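Side-chain contacts in Melibiose/raffinose/stachyose-binding protein MelE (Bacillus subtilis subsp. subtilis str. 168, PDB 4R6H), which binds melibiose, raffinose and stachyose as the solute-binding component of an ABC transporter complex that imports these sugars: residues P372-R376 / L377-N381; K216-N220 / G221-W225; H95-G98 / K99-Y102. One frame throughout, in Å; residues are numbered along the deposited sequence.

Contact 1. Residues P372-R376 / L377-N381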
loop_
_atom_site.group_PDB
_atom_site.type_symbol
_atom_site.label_atom_id
_atom_site.label_comp_id
_atom_site.label_asym_id
_atom_site.label_seq_id
_atom_site.Cartn_x
_atom_site.Cartn_y
_atom_site.Cartn_z
ATOM N N PRO A 372 -6.946 3.367 4.521
ATOM C CA PRO A 372 -6.611 2.094 3.920
ATOM C C PRO A 372 -6.796 2.079 2.415
ATOM O O PRO A 372 -7.599 2.852 1.859
ATOM C CB PRO A 372 -7.594 1.103 4.593
ATOM C CG PRO A 372 -8.745 1.975 4.999
ATOM C CD PRO A 372 -8.152 3.296 5.371
ATOM N N TYR A 373 -6.119 1.184 1.719
ATOM C CA TYR A 373 -6.337 1.067 0.284
ATOM C C TYR A 373 -7.796 0.824 -0.052
ATOM O O TYR A 373 -8.457 -0.062 0.497
ATOM C CB TYR A 373 -5.450 -0.011 -0.347
ATOM C CG TYR A 373 -4.185 0.581 -0.910
ATOM C CD1 TYR A 373 -4.184 1.200 -2.155
ATOM C CD2 TYR A 373 -3.020 0.587 -0.174
ATOM C CE1 TYR A 373 -3.044 1.763 -2.666
ATOM C CE2 TYR A 373 -1.866 1.153 -0.674
ATOM C CZ TYR A 373 -1.888 1.734 -1.922
ATOM O OH TYR A 373 -0.756 2.303 -2.438
ATOM N N PHE A 374 -8.303 1.624 -0.975
ATOM C CA PHE A 374 -9.727 1.632 -1.322
ATOM C C PHE A 374 -10.207 0.229 -1.686
ATOM O O PHE A 374 -11.307 -0.212 -1.241
ATOM C CB PHE A 374 -9.934 2.603 -2.494
ATOM C CG PHE A 374 -11.325 2.654 -3.036
ATOM C CD1 PHE A 374 -12.268 3.457 -2.419
ATOM C CD2 PHE A 374 -11.654 1.979 -4.183
ATOM C CE1 PHE A 374 -13.534 3.573 -2.926
ATOM C CE2 PHE A 374 -12.952 2.083 -4.702
ATOM C CZ PHE A 374 -13.867 2.883 -4.064
ATOM N N ASP A 375 -9.456 -0.480 -2.518
ATOM C CA ASP A 375 -9.973 -1.743 -3.034
ATOM C C ASP A 375 -10.106 -2.801 -1.953
ATOM O O ASP A 375 -11.001 -3.659 -2.027
ATOM C CB ASP A 375 -9.135 -2.276 -4.206
ATOM C CG ASP A 375 -7.772 -2.817 -3.775
ATOM O OD1 ASP A 375 -6.960 -2.075 -3.180
ATOM O OD2 ASP A 375 -7.517 -4.022 -4.011
ATOM N N ARG A 376 -9.236 -2.743 -0.961
ATOM C CA ARG A 376 -9.241 -3.726 0.107
ATOM C C ARG A 376 -10.412 -3.547 1.053
ATOM O O ARG A 376 -10.922 -4.512 1.608
ATOM C CB ARG A 376 -7.857 -3.734 0.815
ATOM C CG ARG A 376 -6.733 -4.038 -0.171
ATOM C CD ARG A 376 -5.388 -4.380 0.486
ATOM N NE ARG A 376 -4.267 -3.970 -0.376
ATOM C CZ ARG A 376 -2.972 -4.063 -0.059
ATOM N NH1 ARG A 376 -2.592 -4.586 1.097
ATOM N NH2 ARG A 376 -2.041 -3.617 -0.910
ATOM N N LEU A 377 -10.910 -2.338 1.204
ATOM C CA LEU A 377 -12.010 -2.119 2.088
ATOM C C LEU A 377 -13.372 -2.012 1.403
ATOM O O LEU A 377 -14.372 -2.389 1.993
ATOM C CB LEU A 377 -11.688 -0.883 2.956
ATOM C CG LEU A 377 -12.363 -0.742 4.325
ATOM C CD1 LEU A 377 -11.916 -1.865 5.250
ATOM C CD2 LEU A 377 -12.067 0.603 4.959
ATOM N N TYR A 378 -13.413 -1.512 0.157
ATOM C CA TYR A 378 -14.663 -1.070 -0.474
ATOM C C TYR A 378 -15.094 -1.845 -1.712
ATOM O O TYR A 378 -16.228 -1.679 -2.149
ATOM C CB TYR A 378 -14.583 0.440 -0.761
ATOM C CG TYR A 378 -14.499 1.243 0.501
ATOM C CD1 TYR A 378 -15.615 1.345 1.330
ATOM C CD2 TYR A 378 -13.332 1.867 0.916
ATOM C CE1 TYR A 378 -15.571 2.034 2.527
ATOM C CE2 TYR A 378 -13.266 2.569 2.095
ATOM C CZ TYR A 378 -14.384 2.643 2.924
ATOM O OH TYR A 378 -14.349 3.354 4.111
ATOM N N LEU A 379 -14.215 -2.696 -2.271
ATOM C CA LEU A 379 -14.467 -3.431 -3.477
ATOM C C LEU A 379 -14.343 -4.929 -3.218
ATOM O O LEU A 379 -13.524 -5.363 -2.376
ATOM C CB LEU A 379 -13.468 -3.025 -4.577
ATOM C CG LEU A 379 -13.551 -1.564 -5.024
ATOM C CD1 LEU A 379 -12.604 -1.291 -6.131
ATOM C CD2 LEU A 379 -14.978 -1.154 -5.413
ATOM N N PRO A 380 -15.121 -5.714 -3.958
ATOM C CA PRO A 380 -14.942 -7.163 -3.835
ATOM C C PRO A 380 -13.578 -7.609 -4.346
ATOM O O PRO A 380 -12.977 -6.995 -5.237
ATOM C CB PRO A 380 -16.049 -7.721 -4.722
ATOM C CG PRO A 380 -16.369 -6.640 -5.701
ATOM C CD PRO A 380 -16.141 -5.359 -4.959
ATOM N N ASN A 381 -13.083 -8.694 -3.763
ATOM C CA ASN A 381 -11.822 -9.244 -4.165
ATOM C C ASN A 381 -11.834 -9.566 -5.646
ATOM O O ASN A 381 -12.797 -10.156 -6.157
ATOM C CB ASN A 381 -11.556 -10.515 -3.334
ATOM C CG ASN A 381 -10.159 -11.063 -3.523
ATOM O OD1 ASN A 381 -9.202 -10.328 -3.766
ATOM N ND2 ASN A 381 -10.034 -12.370 -3.380
HETATM O O HOH W 1 -10.814 -5.466 -4.024
HETATM O O HOH W 2 -13.162 -5.631 0.306
#
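Leu-379 folds back on Phe-374 and Asp-375, one turn earlier in the short helix 374-378. Its CB lies 3.6 Å from Asp-375 O. The branch point CG then reaches the rim of the Phe-374 ring, 3.7 Å from CE2. Of the two methyls, Leu-379 CD1 comes obliquely to CE2 and CD2 of Phe-374 and brushes Asp-375 CB, and Leu-379 CD2 reaches Phe-374 CE2. The phenylalanine can receive them because its CG stands anti to the backbone N (chi1 176°), which swings the ring forward along the helix. Tyr-378 takes a face of the same ring: its CB lies 4.1 Å from the Phe-374 centroid in a CH-pi contact. The two rings are neither stacked nor edge-to-face, with planes at 34°, and Tyr-378 CD2 approaches Phe-374 CD1 to 3.8 Å. Near the start of the stretch, Pro-372 CG touches Leu-377 CD2 at 3.6 Å.

Backbone bonding is uneven. Tyr-378 N donates firmly to Phe-374 O (2.8 Å), whereas Leu-379 N reaches Asp-375 O only weakly. Past the helix, water 2 donates to both Arg-376 O and Leu-379 O, bridging the end of the turn. Asp-199 of helix 192-206 accepts from Asp-375 N at the other end. This is a short helix of little more than one turn, with Tyr-373 at the N-cap position after strand 370-372, and with apolar i to i+4 and i to i+5 packing along it.

Contact 2. Residues K216-N220 / G221-W225; sequences KQLIN and GTFQW
One face of the Phe-223 ring carries Leu-218 CD2, a methyl 3.6 Å from the ring centroid and 21° off its normal, a close CH-pi contact displaced toward CG. At its edge, in the ring plane, stands Trp-225 CD2; in turn Phe-223 CE2 lies 3.6 Å above the indole plane, over its centre. Leucine and phenylalanine run side by side, pointing the same way; CG of Phe-223 is anti to its backbone N (chi1 -179°), which carries the ring out alongside Leu-218. An alanine in place of Phe-223 would be likely to leave the Leu-218 methyl and the Trp-225 indole without the ring that lies between them, opening a gap behind the end of the helix.

The carboxamide of Asn-220 is a further flat group. Its OD1 is gripped twice by Thr-222: OG1 donates at 2.8 Å in the carbonyl plane, on a lone pair, while the backbone N donates at 3.0 Å from a position tilted 18° out of that plane. The latter bond closes an Asx turn. Gly-221, with positive phi, ends the helical path; a beta carbon there would fall 2.5 Å from Asn-220 O. Gln-217 O collects weak bonds from both Gly-221 N and Phe-223 N, drawing the departing chain back over the last helical turn.

Helix 401-420 lies against this turn: Tyr-412 bonds Leu-218 O, touches Phe-223 and meets Trp-225 edge-to-face, and Lys-413 and Arg-416 bind Gly-221 O and Ile-219 O. Leu-218 also packs against helix 374-378.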
loop_
_atom_site.group_PDB
_atom_site.type_symbol
_atom_site.label_atom_id
_atom_site.label_comp_id
_atom_site.label_asym_id
_atom_site.label_seq_id
_atom_site.Cartn_x
_atom_site.Cartn_y
_atom_site.Cartn_z
ATOM N N LYS A 216 -21.017 3.937 2.350
ATOM C CA LYS A 216 -22.141 3.026 2.602
ATOM C C LYS A 216 -22.612 2.337 1.335
ATOM O O LYS A 216 -22.878 1.123 1.341
ATOM C CB LYS A 216 -23.300 3.792 3.233
ATOM C CG LYS A 216 -22.984 4.338 4.601
ATOM C CD LYS A 216 -24.237 4.908 5.267
ATOM C CE LYS A 216 -23.923 5.860 6.416
ATOM N NZ LYS A 216 -25.201 6.309 7.058
ATOM N N GLN A 217 -22.676 3.087 0.230
ATOM C CA GLN A 217 -23.139 2.556 -1.048
ATOM C C GLN A 217 -22.160 1.568 -1.681
ATOM O O GLN A 217 -22.546 0.587 -2.287
ATOM C CB GLN A 217 -23.402 3.690 -2.037
ATOM C CG GLN A 217 -24.462 4.701 -1.551
ATOM C CD GLN A 217 -23.916 5.862 -0.736
ATOM O OE1 GLN A 217 -22.897 5.778 -0.056
ATOM N NE2 GLN A 217 -24.624 6.981 -0.806
ATOM N N LEU A 218 -20.871 1.825 -1.517
ATOM C CA LEU A 218 -19.872 0.868 -1.939
ATOM C C LEU A 218 -19.994 -0.456 -1.183
ATOM O O LEU A 218 -19.930 -1.515 -1.801
ATOM C CB LEU A 218 -18.467 1.420 -1.750
ATOM C CG LEU A 218 -18.091 2.483 -2.784
ATOM C CD1 LEU A 218 -17.026 3.388 -2.198
ATOM C CD2 LEU A 218 -17.668 1.893 -4.111
ATOM N N ILE A 219 -20.156 -0.369 0.135
ATOM C CA ILE A 219 -20.253 -1.577 0.954
ATOM C C ILE A 219 -21.534 -2.370 0.654
ATOM O O ILE A 219 -21.518 -3.610 0.593
ATOM C CB ILE A 219 -20.133 -1.235 2.451
ATOM C CG1 ILE A 219 -18.702 -0.765 2.737
ATOM C CG2 ILE A 219 -20.444 -2.446 3.343
ATOM C CD1 ILE A 219 -18.515 -0.124 4.097
ATOM N N ASN A 220 -22.647 -1.679 0.455
ATOM C CA ASN A 220 -23.919 -2.392 0.254
ATOM C C ASN A 220 -24.334 -2.686 -1.193
ATOM O O ASN A 220 -25.431 -3.184 -1.417
ATOM C CB ASN A 220 -25.039 -1.678 1.013
ATOM C CG ASN A 220 -25.496 -0.378 0.342
ATOM O OD1 ASN A 220 -25.210 -0.109 -0.838
ATOM N ND2 ASN A 220 -26.240 0.424 1.103
ATOM N N GLY A 221 -23.486 -2.387 -2.180
ATOM C CA GLY A 221 -23.741 -2.771 -3.548
ATOM C C GLY A 221 -24.521 -1.799 -4.402
ATOM O O GLY A 221 -24.721 -2.065 -5.581
ATOM N N THR A 222 -24.956 -0.693 -3.806
ATOM C CA THR A 222 -25.751 0.323 -4.525
ATOM C C THR A 222 -24.917 1.442 -5.185
ATOM O O THR A 222 -25.474 2.322 -5.828
ATOM C CB THR A 222 -26.849 0.953 -3.660
ATOM O OG1 THR A 222 -26.280 1.758 -2.617
ATOM C CG2 THR A 222 -27.756 -0.149 -3.051
ATOM N N PHE A 223 -23.592 1.393 -5.054
ATOM C CA PHE A 223 -22.747 2.424 -5.660
ATOM C C PHE A 223 -22.974 2.590 -7.162
ATOM O O PHE A 223 -22.975 1.624 -7.927
ATOM C CB PHE A 223 -21.268 2.061 -5.417
ATOM C CG PHE A 223 -20.295 3.059 -5.976
ATOM C CD1 PHE A 223 -20.253 4.334 -5.468
ATOM C CD2 PHE A 223 -19.469 2.721 -7.041
ATOM C CE1 PHE A 223 -19.365 5.274 -5.981
ATOM C CE2 PHE A 223 -18.571 3.650 -7.561
ATOM C CZ PHE A 223 -18.540 4.933 -7.042
ATOM N N GLN A 224 -23.120 3.849 -7.571
ATOM C CA GLN A 224 -23.257 4.187 -8.977
ATOM C C GLN A 224 -21.887 4.500 -9.575
ATOM O O GLN A 224 -21.279 5.501 -9.223
ATOM C CB GLN A 224 -24.166 5.399 -9.114
ATOM C CG GLN A 224 -25.614 5.148 -8.709
ATOM C CD GLN A 224 -26.207 3.975 -9.431
ATOM O OE1 GLN A 224 -26.355 2.897 -8.854
ATOM N NE2 GLN A 224 -26.517 4.157 -10.712
ATOM N N TRP A 225 -21.444 3.659 -10.504
ATOM C CA TRP A 225 -20.119 3.778 -11.105
ATOM C C TRP A 225 -19.968 5.017 -11.974
ATOM O O TRP A 225 -18.861 5.396 -12.346
ATOM C CB TRP A 225 -19.714 2.471 -11.809
ATOM C CG TRP A 225 -19.319 1.470 -10.760
ATOM C CD1 TRP A 225 -20.140 0.631 -10.061
ATOM C CD2 TRP A 225 -18.001 1.284 -10.226
ATOM N NE1 TRP A 225 -19.397 -0.086 -9.134
ATOM C CE2 TRP A 225 -18.086 0.294 -9.226
ATOM C CE3 TRP A 225 -16.752 1.838 -10.523
ATOM C CZ2 TRP A 225 -16.965 -0.135 -8.500
ATOM C CZ3 TRP A 225 -15.638 1.417 -9.815
ATOM C CH2 TRP A 225 -15.762 0.445 -8.800
#

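Contact 3. Residues H95-G98 / K99-Y102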
loop_
_atom_site.group_PDB
_atom_site.type_symbol
_atom_site.label_atom_id
_atom_site.label_comp_id
_atom_site.label_asym_id
_atom_site.label_seq_id
_atom_site.Cartn_x
_atom_site.Cartn_y
_atom_site.Cartn_z
ATOM N N HIS A 95 -1.958 -8.491 5.673
ATOM C CA HIS A 95 -1.651 -7.635 4.522
ATOM C C HIS A 95 -2.788 -6.782 3.976
ATOM O O HIS A 95 -3.048 -6.790 2.768
ATOM C CB HIS A 95 -1.002 -8.478 3.411
ATOM C CG HIS A 95 -1.903 -9.502 2.778
ATOM N ND1 HIS A 95 -2.342 -9.389 1.471
ATOM C CD2 HIS A 95 -2.341 -10.703 3.212
ATOM C CE1 HIS A 95 -3.070 -10.444 1.166
ATOM N NE2 HIS A 95 -3.072 -11.265 2.198
ATOM N N GLY A 96 -3.445 -6.058 4.864
ATOM C CA GLY A 96 -4.520 -5.114 4.491
ATOM C C GLY A 96 -5.922 -5.649 4.507
ATOM O O GLY A 96 -6.856 -4.923 4.180
ATOM N N TRP A 97 -6.075 -6.912 4.897
ATOM C CA TRP A 97 -7.359 -7.591 4.918
ATOM C C TRP A 97 -7.713 -8.126 6.308
ATOM O O TRP A 97 -8.519 -9.050 6.404
ATOM C CB TRP A 97 -7.341 -8.747 3.910
ATOM C CG TRP A 97 -7.138 -8.357 2.479
ATOM C CD1 TRP A 97 -5.931 -8.218 1.819
ATOM C CD2 TRP A 97 -8.151 -8.076 1.528
ATOM N NE1 TRP A 97 -6.154 -7.844 0.520
ATOM C CE2 TRP A 97 -7.504 -7.747 0.309
ATOM C CE3 TRP A 97 -9.544 -8.062 1.582
ATOM C CZ2 TRP A 97 -8.218 -7.434 -0.859
ATOM C CZ3 TRP A 97 -10.252 -7.735 0.424
ATOM C CH2 TRP A 97 -9.575 -7.413 -0.770
ATOM N N GLY A 98 -7.120 -7.547 7.347
ATOM C CA GLY A 98 -7.266 -8.036 8.729
ATOM C C GLY A 98 -8.703 -8.268 9.187
ATOM O O GLY A 98 -9.070 -9.366 9.634
ATOM N N LYS A 99 -9.547 -7.254 9.023
ATOM C CA LYS A 99 -10.916 -7.350 9.508
ATOM C C LYS A 99 -11.782 -8.150 8.545
ATOM O O LYS A 99 -12.461 -9.090 8.943
ATOM C CB LYS A 99 -11.507 -5.976 9.717
ATOM C CG LYS A 99 -10.739 -5.113 10.692
ATOM C CD LYS A 99 -11.424 -3.756 10.743
ATOM C CE LYS A 99 -11.085 -3.001 11.994
ATOM N NZ LYS A 99 -11.732 -1.655 11.937
ATOM N N ILE A 100 -11.724 -7.794 7.267
ATOM C CA ILE A 100 -12.653 -8.343 6.274
ATOM C C ILE A 100 -12.458 -9.826 6.025
ATOM O O ILE A 100 -13.414 -10.577 5.931
ATOM C CB ILE A 100 -12.552 -7.593 4.917
ATOM C CG1 ILE A 100 -13.123 -6.174 5.074
ATOM C CG2 ILE A 100 -13.259 -8.371 3.802
ATOM C CD1 ILE A 100 -13.391 -5.444 3.775
ATOM N N ARG A 101 -11.200 -10.241 5.910
ATOM C CA ARG A 101 -10.882 -11.601 5.539
ATOM C C ARG A 101 -10.544 -12.460 6.755
ATOM O O ARG A 101 -10.863 -13.643 6.785
ATOM C CB ARG A 101 -9.707 -11.566 4.570
ATOM C CG ARG A 101 -9.355 -12.876 3.915
ATOM C CD ARG A 101 -8.386 -12.707 2.757
ATOM N NE ARG A 101 -8.900 -11.940 1.606
ATOM C CZ ARG A 101 -8.175 -11.525 0.563
ATOM N NH1 ARG A 101 -6.862 -11.774 0.467
ATOM N NH2 ARG A 101 -8.749 -10.834 -0.415
ATOM N N TYR A 102 -9.886 -11.872 7.754
ATOM C CA TYR A 102 -9.363 -12.674 8.877
ATOM C C TYR A 102 -10.043 -12.474 10.223
ATOM O O TYR A 102 -9.618 -13.071 11.216
ATOM C CB TYR A 102 -7.870 -12.423 9.012
ATOM C CG TYR A 102 -7.102 -12.999 7.867
ATOM C CD1 TYR A 102 -6.873 -14.376 7.814
ATOM C CD2 TYR A 102 -6.590 -12.225 6.838
ATOM C CE1 TYR A 102 -6.159 -14.936 6.797
ATOM C CE2 TYR A 102 -5.844 -12.786 5.797
ATOM C CZ TYR A 102 -5.648 -14.163 5.785
ATOM O OH TYR A 102 -4.903 -14.768 4.799
#
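The guanidinium of Arg-101 lies flat on the indole of Trp-97, their planes 17° apart, in a cation-pi stack with CZ 3.8 Å from the centroid of the five-membered ring. NH2 lies over the middle of the indole, 3.4 Å from both CD2 and CE2, while NH1 hangs over the CG-CD1 side. The arginine leaves its backbone with CG anti to N and then bends at chi3 (-64°), which lays its flat end down on the ring. The aliphatic root packs too: Arg-101 CB is 3.7 Å from Trp-97 CB. Ile-100 CG2 comes to the indole edge, near its plane.

Further out, the backbone joins the same two residues. Arg-101 N donates to Trp-97 O at 3.0 Å, an i to i+4 bond opening the weakly bonded helix, and Tyr-102 N adds weak bonds to the carbonyls of Trp-97 and Gly-98. His-95 presents a ring face to Trp-97 CD1, and Glu-307 fixes the loop by accepting from Gly-96 N and Gly-98 N. Glu-76 of helix 75-84 touches Arg-101.

The indole offers the arginine a polarisable face rather than a countercharge. His-95 NE2 is buried without a partner and lies 4.2 Å from Arg-101 NH1, a neighbourhood that would probably disfavour protonation of the imidazole.

From the N terminus the chain passes through contact 3, then contact 2, then contact 1. Each closes a local turn before the next opens, so none nests in or crosses another. Contact 3 starts helix 98-102, contact 2 finishes helix 215-220, and contact 1 spans helix 374-378. Contact 1 lies between the other two, which do not touch and stay about 7 Å apart at their nearest atoms. Phe-374 and Leu-379 pack on Leu-218 and Trp-225 of contact 2; Arg-376 meets His-95, Trp-97 and Ile-100 of contact 3. In the two-lobed architecture of solute-binding proteins, this probably joins parts of different lobes, here in an open conformation.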